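Local coordinates for protein diheme cytochrome C NAPB (Haemophilus influenzae, PDB 1JNI) that probably passes electrons through two stacked c-type hemes, as the small diheme subunit of the periplasmic nitrate reductase, at residues N53-L58 and Y95-C100. Numbering follows the deposited sequence.
With HEC (heme c), chain B.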
loop_
_atom_site.group_PDB
_atom_site.type_symbol
_atom_site.label_atom_id
_atom_site.label_comp_id
_atom_site.label_asym_id
_atom_site.label_seq_id
_atom_site.Cartn_x
_atom_site.Cartn_y
_atom_site.Cartn_z
ATOM N N ASN A 53 -6.255 -12.693 1.841
ATOM C CA ASN A 53 -4.970 -13.328 1.981
ATOM C C ASN A 53 -3.927 -12.960 0.925
ATOM O O ASN A 53 -2.847 -13.549 0.954
ATOM C CB ASN A 53 -5.150 -14.857 1.948
ATOM C CG ASN A 53 -5.954 -15.407 3.101
ATOM O OD1 ASN A 53 -5.560 -15.274 4.256
ATOM N ND2 ASN A 53 -7.093 -16.049 2.860
ATOM N N VAL A 54 -4.252 -12.049 0.017
ATOM C CA VAL A 54 -3.377 -11.638 -1.087
ATOM C C VAL A 54 -3.323 -10.128 -1.183
ATOM O O VAL A 54 -4.424 -9.536 -1.262
ATOM C CB VAL A 54 -3.846 -12.212 -2.439
ATOM C CG1 VAL A 54 -3.037 -11.685 -3.597
ATOM C CG2 VAL A 54 -3.737 -13.717 -2.450
ATOM N N ASN A 55 -2.128 -9.536 -1.161
ATOM C CA ASN A 55 -2.047 -8.062 -1.435
ATOM C C ASN A 55 -0.839 -7.819 -2.352
ATOM O O ASN A 55 0.276 -7.699 -1.913
ATOM C CB ASN A 55 -1.944 -7.221 -0.185
ATOM C CG ASN A 55 -2.122 -5.746 -0.460
ATOM O OD1 ASN A 55 -1.577 -5.257 -1.465
ATOM N ND2 ASN A 55 -2.873 -5.039 0.386
ATOM N N GLN A 56 -1.082 -7.761 -3.646
ATOM C CA GLN A 56 0.023 -7.700 -4.597
ATOM C C GLN A 56 0.642 -6.308 -4.644
ATOM O O GLN A 56 1.817 -6.161 -5.029
ATOM C CB GLN A 56 -0.439 -8.219 -5.955
ATOM C CG GLN A 56 -0.769 -9.713 -5.989
ATOM C CD GLN A 56 -1.060 -10.133 -7.413
ATOM O OE1 GLN A 56 -1.979 -9.696 -8.090
ATOM N NE2 GLN A 56 -0.215 -11.007 -7.954
ATOM N N CYS A 57 -0.027 -5.269 -4.154
ATOM C CA CYS A 57 0.600 -3.968 -4.036
ATOM C C CYS A 57 1.859 -3.994 -3.124
ATOM O O CYS A 57 2.845 -3.287 -3.366
ATOM C CB CYS A 57 -0.366 -2.934 -3.490
ATOM S SG CYS A 57 -1.987 -2.855 -4.282
ATOM N N LEU A 58 1.808 -4.852 -2.089
ATOM C CA LEU A 58 2.893 -4.905 -1.142
ATOM C C LEU A 58 4.116 -5.633 -1.691
ATOM O O LEU A 58 5.169 -5.609 -1.060
ATOM C CB LEU A 58 2.352 -5.542 0.153
ATOM C CG LEU A 58 1.346 -4.627 0.926
ATOM C CD1 LEU A 58 0.788 -5.408 2.108
ATOM C CD2 LEU A 58 1.966 -3.339 1.405
ATOM N N TYR A 95 -5.201 -1.424 4.403
ATOM C CA TYR A 95 -4.893 -2.647 3.677
ATOM C C TYR A 95 -5.515 -2.704 2.291
ATOM O O TYR A 95 -4.850 -3.062 1.335
ATOM C CB TYR A 95 -5.336 -3.880 4.487
ATOM C CG TYR A 95 -5.048 -5.205 3.845
ATOM C CD1 TYR A 95 -3.838 -5.845 4.013
ATOM C CD2 TYR A 95 -5.989 -5.855 3.053
ATOM C CE1 TYR A 95 -3.616 -7.070 3.397
ATOM C CE2 TYR A 95 -5.785 -7.070 2.439
ATOM C CZ TYR A 95 -4.569 -7.688 2.632
ATOM O OH TYR A 95 -4.312 -8.913 2.024
ATOM N N PHE A 96 -6.805 -2.360 2.219
ATOM C CA PHE A 96 -7.487 -2.408 0.932
ATOM C C PHE A 96 -7.185 -1.117 0.185
ATOM O O PHE A 96 -8.022 -0.205 0.183
ATOM C CB PHE A 96 -8.983 -2.686 1.088
ATOM C CG PHE A 96 -9.239 -4.098 1.605
ATOM C CD1 PHE A 96 -9.661 -4.310 2.894
ATOM C CD2 PHE A 96 -9.066 -5.195 0.771
ATOM C CE1 PHE A 96 -9.948 -5.560 3.383
ATOM C CE2 PHE A 96 -9.333 -6.468 1.266
ATOM C CZ PHE A 96 -9.756 -6.645 2.565
ATOM N N CYS A 97 -6.025 -1.025 -0.442
ATOM C CA CYS A 97 -5.405 0.113 -1.109
ATOM C C CYS A 97 -6.321 0.889 -2.059
ATOM O O CYS A 97 -6.333 2.128 -2.069
ATOM C CB CYS A 97 -4.133 -0.268 -1.904
ATOM S SG CYS A 97 -3.066 -1.506 -1.080
ATOM N N LEU A 98 -7.082 0.188 -2.898
ATOM C CA LEU A 98 -7.922 0.840 -3.930
ATOM C C LEU A 98 -9.247 1.343 -3.413
ATOM O O LEU A 98 -10.089 1.905 -4.162
ATOM C CB LEU A 98 -8.054 -0.104 -5.143
ATOM C CG LEU A 98 -6.770 -0.448 -5.910
ATOM C CD1 LEU A 98 -7.024 -1.303 -7.138
ATOM C CD2 LEU A 98 -5.993 0.794 -6.370
ATOM N N GLN A 99 -9.531 1.211 -2.122
ATOM C CA GLN A 99 -10.686 1.889 -1.518
ATOM C C GLN A 99 -10.383 3.396 -1.472
ATOM O O GLN A 99 -11.312 4.211 -1.454
ATOM C CB GLN A 99 -11.007 1.447 -0.095
ATOM C CG GLN A 99 -11.569 0.085 0.277
ATOM C CD GLN A 99 -11.862 -0.160 1.743
ATOM O OE1 GLN A 99 -12.182 -1.281 2.211
ATOM N NE2 GLN A 99 -11.767 0.800 2.664
ATOM N N CYS A 100 -9.116 3.797 -1.384
ATOM C CA CYS A 100 -8.671 5.183 -1.229
ATOM C C CYS A 100 -7.893 5.743 -2.397
ATOM O O CYS A 100 -8.054 6.916 -2.718
ATOM C CB CYS A 100 -7.797 5.253 0.029
ATOM S SG CYS A 100 -8.663 4.818 1.559
HETATM FE FE HEC B . -2.056 4.921 0.989
HETATM C CHA HEC B . -0.126 7.732 1.020
HETATM C CHB HEC B . 0.301 3.263 -0.812
HETATM C CHC HEC B . -3.769 1.964 1.457
HETATM C CHD HEC B . -4.670 6.657 2.326
HETATM N NA HEC B . -0.321 5.403 0.207
HETATM C C1A HEC B . 0.371 6.601 0.386
HETATM C C2A HEC B . 1.692 6.565 -0.268
HETATM C C3A HEC B . 1.775 5.312 -0.822
HETATM C C4A HEC B . 0.526 4.625 -0.512
HETATM C CMA HEC B . 2.950 4.677 -1.564
HETATM C CAA HEC B . 2.787 7.647 -0.185
HETATM C CBA HEC B . 3.782 7.426 0.988
HETATM C CGA HEC B . 3.001 7.487 2.275
HETATM O O1A HEC B . 2.666 8.623 2.682
HETATM O O2A HEC B . 2.647 6.444 2.924
HETATM N NB HEC B . -1.792 3.041 0.436
HETATM C C1B HEC B . -0.790 2.546 -0.366
HETATM C C2B HEC B . -0.899 1.083 -0.521
HETATM C C3B HEC B . -1.983 0.693 0.234
HETATM C C4B HEC B . -2.519 1.930 0.818
HETATM C CMB HEC B . 0.031 0.216 -1.403
HETATM C CAB HEC B . -2.423 -0.631 0.517
HETATM C CBB HEC B . -1.444 -1.574 1.145
HETATM N NC HEC B . -3.863 4.432 1.715
HETATM C C1C HEC B . -4.399 3.157 1.841
HETATM C C2C HEC B . -5.785 3.223 2.268
HETATM C C3C HEC B . -6.066 4.531 2.454
HETATM C C4C HEC B . -4.833 5.276 2.197
HETATM C CMC HEC B . -6.731 2.007 2.366
HETATM C CAC HEC B . -7.290 5.150 2.838
HETATM C CBC HEC B . -7.800 4.849 4.195
HETATM N ND HEC B . -2.361 6.794 1.543
HETATM C C1D HEC B . -3.488 7.353 2.131
HETATM C C2D HEC B . -3.263 8.741 2.419
HETATM C C3D HEC B . -1.991 9.049 2.047
HETATM C C4D HEC B . -1.447 7.821 1.494
HETATM C CMD HEC B . -4.274 9.732 2.999
HETATM C CAD HEC B . -1.346 10.428 2.290
HETATM C CBD HEC B . -0.211 10.473 3.250
HETATM C CGD HEC B . -0.197 9.506 4.413
HETATM O O1D HEC B . 0.791 8.764 4.513
HETATM O O2D HEC B . -1.135 9.475 5.207
#
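C57 and C97 bring their sulfurs to 3.6 Å of each other (SG to SG), a van der Waals contact between two thioethers rather than a disulfide, because each sulfur is already bound to a heme. C97 SG is bonded to CAB of one heme c and C100 SG to CAC of the same heme, 1.9 Å in both cases, while C57 SG is linked to CAB of the other heme. The CB of C57 also packs on the methyl CMB of the heme held by C97, at 3.8 Å, so C57 touches both cofactors.

Flat groups meet between N55 and Y95. The amide of N55 stands nearly perpendicular to the phenol ring, planes 87° apart, with ND2 poised 3.7 Å above the ring centre. With chi1 at -169°, the side chain of N55 extends away from its own backbone N and carries the amide across to Y95; there ND2 also comes within 3.0 Å of the carbonyl O of Y95. From the neighbouring residue, the F96 ring turns its face to CD2 of Y95.

Polar contacts help to orient both side chains. OD1 of N55 accepts two weak bonds, from the backbone N of C57 at 3.1 Å and from that of L58, capping the turn that leads into helix 58-61. The hydroxyl of Y95 is hydrogen-bonded to the carbonyl O of T51 in strand 50-51, anchoring the ring beside the small antiparallel hairpin, whose V50 also touches N55 and Y95; V54 O lies near the same hydroxyl, at 3.3 Å from OH.

Lastly, CD2 of L58 rests against CBB, the methyl beside the thioether carbon CAB, of the heme held by C97. Cysteines C57 and C97 each begin a CXXCH heme-binding motif, and their abutting sulfurs join the two attachment sites of this diheme cytochrome c.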